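Local coordinates for uncharacterized protein BT_3980 with actin-like ATPase fold (Bacteroides thetaiotaomicron VPI-5482, PDB 3HRG), which is of unknown function but has an actin-like ATPase fold, consistent with a relationship to ATP-binding proteins of the actin and Hsp70 superfamily, at residues A[77-91]-A[109-122]. Numbering follows the deposited sequence. Where two conformers were deposited one is given.
Sequences RFTMIPLELFEEEQA and YNILKKNNVVIIFG
With CG of F86 anti to the backbone N (chi1 178°) and CG of Y109 between its own N and carbonyl carbon (chi1 67°), the two rings come together. They form an edge-to-face pair with planes at 56°, and F86 CZ sits 3.6 Å above the Y109 plane, over its centre. V118 supports F86 from one face through a CH-pi contact, CG1 standing 3.8 Å from the ring centroid and almost on the ring normal; I120 CD1 adds an edge contact at F86 CE1. The extended chain of E88 reaches the rim of Y109, where the phenol OH donates to E88 OE2 at 2.7 Å, arriving from above the carboxylate plane. An alanine in place of Y109 would probably leave the F86 tip without its aromatic partner and the E88 carboxylate without this donor, free to turn. L83 continues the apolar layer, its CD1 touching V118 CG2 (3.8 Å) and I111 CG2. Beneath these side chains, strands 78-82 and 117-122 pair antiparallel: T79 and I120 exchange two backbone bonds, as do I81 and V118, and G122 N binds R77 O. Beyond the last strand pair, P82 with V117, L83 N bonds N116 O at 2.9 Å, straight at the hydrogen, with the donor well above the carbonyl plane. On the other sheet face, the selenomethionine M80 bends at chi2 and chi3, bringing SE to 3.9 Å from V117 CG1; I119 CD1 packs against M80 CB, and strand 181-189 adjoins M80 and V117. With 105-112 on the far side of 117-124, the result is a three-stranded antiparallel sheet, whose hairpin closes through a type I turn, K113 to N116, and a G1 beta bulge at N116 and V117 facing L112.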
# COMPACT_ATOMS: atom_id res chain seq x y z
N ARG A 77 -9.63 -2.28 -1.53
CA ARG A 77 -10.73 -1.34 -1.73
C ARG A 77 -10.24 0.06 -2.04
O ARG A 77 -10.32 0.94 -1.21
CB ARG A 77 -11.68 -1.37 -0.54
CG ARG A 77 -12.34 -2.76 -0.38
CD ARG A 77 -13.32 -2.85 0.73
NE ARG A 77 -14.47 -1.99 0.49
CZ ARG A 77 -15.52 -2.29 -0.29
NH1 ARG A 77 -15.62 -3.45 -0.93
NH2 ARG A 77 -16.48 -1.40 -0.42
N PHE A 78 -9.71 0.21 -3.26
CA PHE A 78 -9.24 1.50 -3.75
C PHE A 78 -9.48 1.54 -5.24
O PHE A 78 -9.60 0.50 -5.91
CB PHE A 78 -7.75 1.81 -3.46
CG PHE A 78 -6.78 0.93 -4.21
CD1 PHE A 78 -6.34 1.26 -5.49
CD2 PHE A 78 -6.35 -0.24 -3.65
CE1 PHE A 78 -5.45 0.45 -6.16
CE2 PHE A 78 -5.46 -1.06 -4.31
CZ PHE A 78 -5.02 -0.72 -5.59
N THR A 79 -9.57 2.76 -5.75
CA THR A 79 -9.79 3.02 -7.15
C THR A 79 -8.93 4.21 -7.60
O THR A 79 -8.89 5.24 -6.92
CB THR A 79 -11.24 3.38 -7.41
OG1 THR A 79 -12.06 2.23 -7.21
CG2 THR A 79 -11.43 3.91 -8.86
N MSE A 80 -8.23 4.05 -8.71
CA MSE A 80 -7.40 5.13 -9.23
C MSE A 80 -8.13 5.88 -10.33
O MSE A 80 -8.76 5.25 -11.17
CB MSE A 80 -6.09 4.57 -9.78
CG MSE A 80 -5.10 5.62 -10.30
SE MSE A 80 -5.35 6.20 -12.12
CE MSE A 80 -4.86 4.56 -13.06
N ILE A 81 -8.05 7.21 -10.28
CA ILE A 81 -8.64 8.03 -11.34
C ILE A 81 -7.63 9.14 -11.71
O ILE A 81 -6.96 9.72 -10.84
CB ILE A 81 -10.04 8.60 -10.98
CG1 ILE A 81 -10.73 9.18 -12.23
CG2 ILE A 81 -9.94 9.61 -9.86
CD1 ILE A 81 -12.02 9.88 -11.89
N PRO A 82 -7.47 9.40 -13.02
CA PRO A 82 -6.52 10.45 -13.36
C PRO A 82 -7.01 11.76 -12.76
O PRO A 82 -8.22 11.97 -12.67
CB PRO A 82 -6.57 10.50 -14.89
CG PRO A 82 -6.97 9.15 -15.28
CD PRO A 82 -7.80 8.57 -14.20
N LEU A 83 -6.09 12.63 -12.36
CA LEU A 83 -6.45 13.91 -11.72
C LEU A 83 -7.36 14.76 -12.59
O LEU A 83 -8.34 15.35 -12.10
CB LEU A 83 -5.19 14.70 -11.33
CG LEU A 83 -5.38 16.07 -10.65
CD1 LEU A 83 -6.14 15.93 -9.34
CD2 LEU A 83 -4.05 16.74 -10.38
N GLU A 84 -7.09 14.78 -13.89
CA GLU A 84 -7.91 15.58 -14.79
C GLU A 84 -9.35 15.07 -14.90
O GLU A 84 -10.21 15.80 -15.40
CB GLU A 84 -7.24 15.69 -16.16
CG GLU A 84 -7.28 14.42 -16.93
CD GLU A 84 -6.41 14.43 -18.17
OE1 GLU A 84 -5.96 15.51 -18.64
OE2 GLU A 84 -6.20 13.29 -18.67
N LEU A 85 -9.60 13.82 -14.51
CA LEU A 85 -10.94 13.23 -14.49
C LEU A 85 -11.57 13.21 -13.10
O LEU A 85 -12.71 12.78 -12.96
CB LEU A 85 -10.91 11.80 -15.06
CG LEU A 85 -10.64 11.67 -16.56
CD1 LEU A 85 -10.48 10.22 -16.94
CD2 LEU A 85 -11.78 12.33 -17.32
N PHE A 86 -10.85 13.67 -12.08
CA PHE A 86 -11.35 13.64 -10.73
C PHE A 86 -12.05 14.91 -10.26
O PHE A 86 -11.55 16.00 -10.47
CB PHE A 86 -10.18 13.41 -9.77
CG PHE A 86 -10.60 13.40 -8.32
CD1 PHE A 86 -11.31 12.32 -7.82
CD2 PHE A 86 -10.26 14.44 -7.47
CE1 PHE A 86 -11.71 12.30 -6.45
CE2 PHE A 86 -10.64 14.42 -6.14
CZ PHE A 86 -11.37 13.36 -5.64
N GLU A 87 -13.20 14.72 -9.60
CA GLU A 87 -13.95 15.78 -8.98
C GLU A 87 -14.36 15.23 -7.60
O GLU A 87 -14.92 14.10 -7.50
CB GLU A 87 -15.16 16.17 -9.83
CG GLU A 87 -14.82 16.55 -11.31
CD GLU A 87 -13.84 17.74 -11.44
OE1 GLU A 87 -13.63 18.49 -10.46
OE2 GLU A 87 -13.26 17.91 -12.56
N GLU A 88 -14.07 15.99 -6.54
CA GLU A 88 -14.35 15.59 -5.16
C GLU A 88 -15.79 15.17 -4.96
O GLU A 88 -16.06 14.14 -4.30
CB GLU A 88 -14.06 16.72 -4.16
CG GLU A 88 -14.34 16.28 -2.73
CD GLU A 88 -13.91 17.28 -1.68
OE1 GLU A 88 -14.38 18.43 -1.67
OE2 GLU A 88 -13.14 16.87 -0.81
N GLU A 89 -16.69 15.92 -5.57
CA GLU A 89 -18.13 15.66 -5.46
C GLU A 89 -18.54 14.30 -6.07
O GLU A 89 -19.60 13.78 -5.74
CB GLU A 89 -18.97 16.80 -6.09
CG GLU A 89 -19.00 16.85 -7.63
CD GLU A 89 -19.77 18.04 -8.17
OE1 GLU A 89 -20.08 18.96 -7.40
OE2 GLU A 89 -20.07 18.05 -9.38
N GLN A 90 -17.72 13.77 -7.00
CA GLN A 90 -17.91 12.47 -7.65
C GLN A 90 -17.17 11.28 -6.97
O GLN A 90 -17.41 10.13 -7.37
CB GLN A 90 -17.46 12.52 -9.13
CG GLN A 90 -18.35 13.33 -10.10
CD GLN A 90 -17.78 13.38 -11.53
OE1 GLN A 90 -16.57 13.31 -11.74
NE2 GLN A 90 -18.66 13.53 -12.51
N ALA A 91 -16.29 11.54 -6.00
CA ALA A 91 -15.48 10.49 -5.34
C ALA A 91 -16.22 9.26 -4.83
O ALA A 91 -15.84 8.15 -5.21
CB ALA A 91 -14.57 11.09 -4.21
N TYR A 109 -9.78 10.10 -0.03
CA TYR A 109 -8.95 10.13 -1.22
C TYR A 109 -7.63 10.87 -0.99
O TYR A 109 -7.55 11.76 -0.16
CB TYR A 109 -9.68 10.74 -2.41
CG TYR A 109 -9.99 12.18 -2.29
CD1 TYR A 109 -9.08 13.14 -2.71
CD2 TYR A 109 -11.19 12.62 -1.74
CE1 TYR A 109 -9.35 14.51 -2.58
CE2 TYR A 109 -11.48 13.96 -1.64
CZ TYR A 109 -10.54 14.90 -2.06
OH TYR A 109 -10.81 16.25 -1.96
N ASN A 110 -6.61 10.46 -1.73
CA ASN A 110 -5.32 11.10 -1.77
C ASN A 110 -5.02 11.59 -3.19
O ASN A 110 -5.09 10.82 -4.14
CB ASN A 110 -4.20 10.13 -1.48
CG ASN A 110 -4.32 9.45 -0.12
OD1 ASN A 110 -4.01 8.26 -0.03
ND2 ASN A 110 -4.75 10.17 0.92
N ILE A 111 -4.63 12.85 -3.30
CA ILE A 111 -4.21 13.41 -4.55
C ILE A 111 -2.68 13.26 -4.68
O ILE A 111 -1.93 13.70 -3.79
CB ILE A 111 -4.57 14.89 -4.67
CG1 ILE A 111 -6.09 15.05 -4.61
CG2 ILE A 111 -4.03 15.49 -6.02
CD1 ILE A 111 -6.57 16.51 -4.49
N LEU A 112 -2.23 12.65 -5.76
CA LEU A 112 -0.81 12.49 -6.05
C LEU A 112 -0.53 13.53 -7.13
O LEU A 112 -0.59 13.22 -8.31
CB LEU A 112 -0.48 11.08 -6.49
CG LEU A 112 -0.61 9.92 -5.49
CD1 LEU A 112 -2.05 9.64 -4.95
CD2 LEU A 112 -0.01 8.65 -6.13
N LYS A 113 -0.25 14.77 -6.71
CA LYS A 113 -0.05 15.90 -7.68
C LYS A 113 1.05 15.66 -8.71
O LYS A 113 0.82 15.82 -9.92
CB LYS A 113 0.21 17.22 -6.93
CG LYS A 113 0.31 18.44 -7.84
N LYS A 114 2.22 15.23 -8.24
CA LYS A 114 3.36 14.90 -9.09
C LYS A 114 3.05 13.82 -10.15
O LYS A 114 3.55 13.90 -11.27
CB LYS A 114 4.54 14.44 -8.21
N ASN A 115 2.20 12.84 -9.81
CA ASN A 115 1.83 11.75 -10.74
C ASN A 115 0.52 11.95 -11.50
O ASN A 115 0.11 11.08 -12.26
CB ASN A 115 1.75 10.44 -9.96
CG ASN A 115 3.05 10.12 -9.25
OD1 ASN A 115 3.19 10.38 -8.06
ND2 ASN A 115 4.03 9.66 -9.99
N ASN A 116 -0.15 13.08 -11.27
CA ASN A 116 -1.44 13.37 -11.92
C ASN A 116 -2.51 12.29 -11.75
O ASN A 116 -3.27 11.97 -12.68
CB ASN A 116 -1.22 13.73 -13.39
CG ASN A 116 -0.52 15.05 -13.53
OD1 ASN A 116 -1.08 16.09 -13.16
ND2 ASN A 116 0.68 15.03 -14.08
N VAL A 117 -2.58 11.73 -10.55
CA VAL A 117 -3.61 10.76 -10.26
C VAL A 117 -4.17 10.94 -8.86
O VAL A 117 -3.56 11.62 -7.99
CB VAL A 117 -3.14 9.29 -10.40
CG1 VAL A 117 -2.56 8.96 -11.79
CG2 VAL A 117 -2.14 8.95 -9.33
N VAL A 118 -5.33 10.34 -8.65
CA VAL A 118 -5.99 10.33 -7.35
C VAL A 118 -6.32 8.93 -7.00
O VAL A 118 -6.75 8.17 -7.85
CB VAL A 118 -7.28 11.15 -7.39
CG1 VAL A 118 -8.07 11.09 -6.02
CG2 VAL A 118 -6.97 12.56 -7.79
N ILE A 119 -6.13 8.56 -5.73
CA ILE A 119 -6.49 7.26 -5.23
C ILE A 119 -7.65 7.49 -4.24
O ILE A 119 -7.48 8.23 -3.26
CB ILE A 119 -5.33 6.59 -4.47
CG1 ILE A 119 -4.13 6.35 -5.41
CG2 ILE A 119 -5.81 5.24 -3.82
CD1 ILE A 119 -4.40 5.33 -6.50
N ILE A 120 -8.81 6.91 -4.56
CA ILE A 120 -10.03 6.96 -3.75
C ILE A 120 -10.03 5.62 -3.01
O ILE A 120 -9.82 4.59 -3.63
CB ILE A 120 -11.29 7.13 -4.59
CG1 ILE A 120 -11.18 8.33 -5.55
CG2 ILE A 120 -12.48 7.29 -3.66
CD1 ILE A 120 -12.33 8.38 -6.65
N PHE A 121 -10.20 5.65 -1.68
CA PHE A 121 -10.06 4.43 -0.88
C PHE A 121 -11.03 4.37 0.31
O PHE A 121 -11.45 5.38 0.86
CB PHE A 121 -8.59 4.26 -0.40
CG PHE A 121 -8.13 5.30 0.60
CD1 PHE A 121 -7.66 6.54 0.19
CD2 PHE A 121 -8.14 5.02 1.97
CE1 PHE A 121 -7.22 7.50 1.12
CE2 PHE A 121 -7.71 5.98 2.89
CZ PHE A 121 -7.24 7.21 2.46
N GLY A 122 -11.39 3.16 0.69
CA GLY A 122 -12.31 2.96 1.78
C GLY A 122 -11.57 2.64 3.06
O GLY A 122 -10.47 2.07 3.04
O HOH W 1 -8.88 0.87 1.13
O HOH W 2 -4.64 13.93 -14.93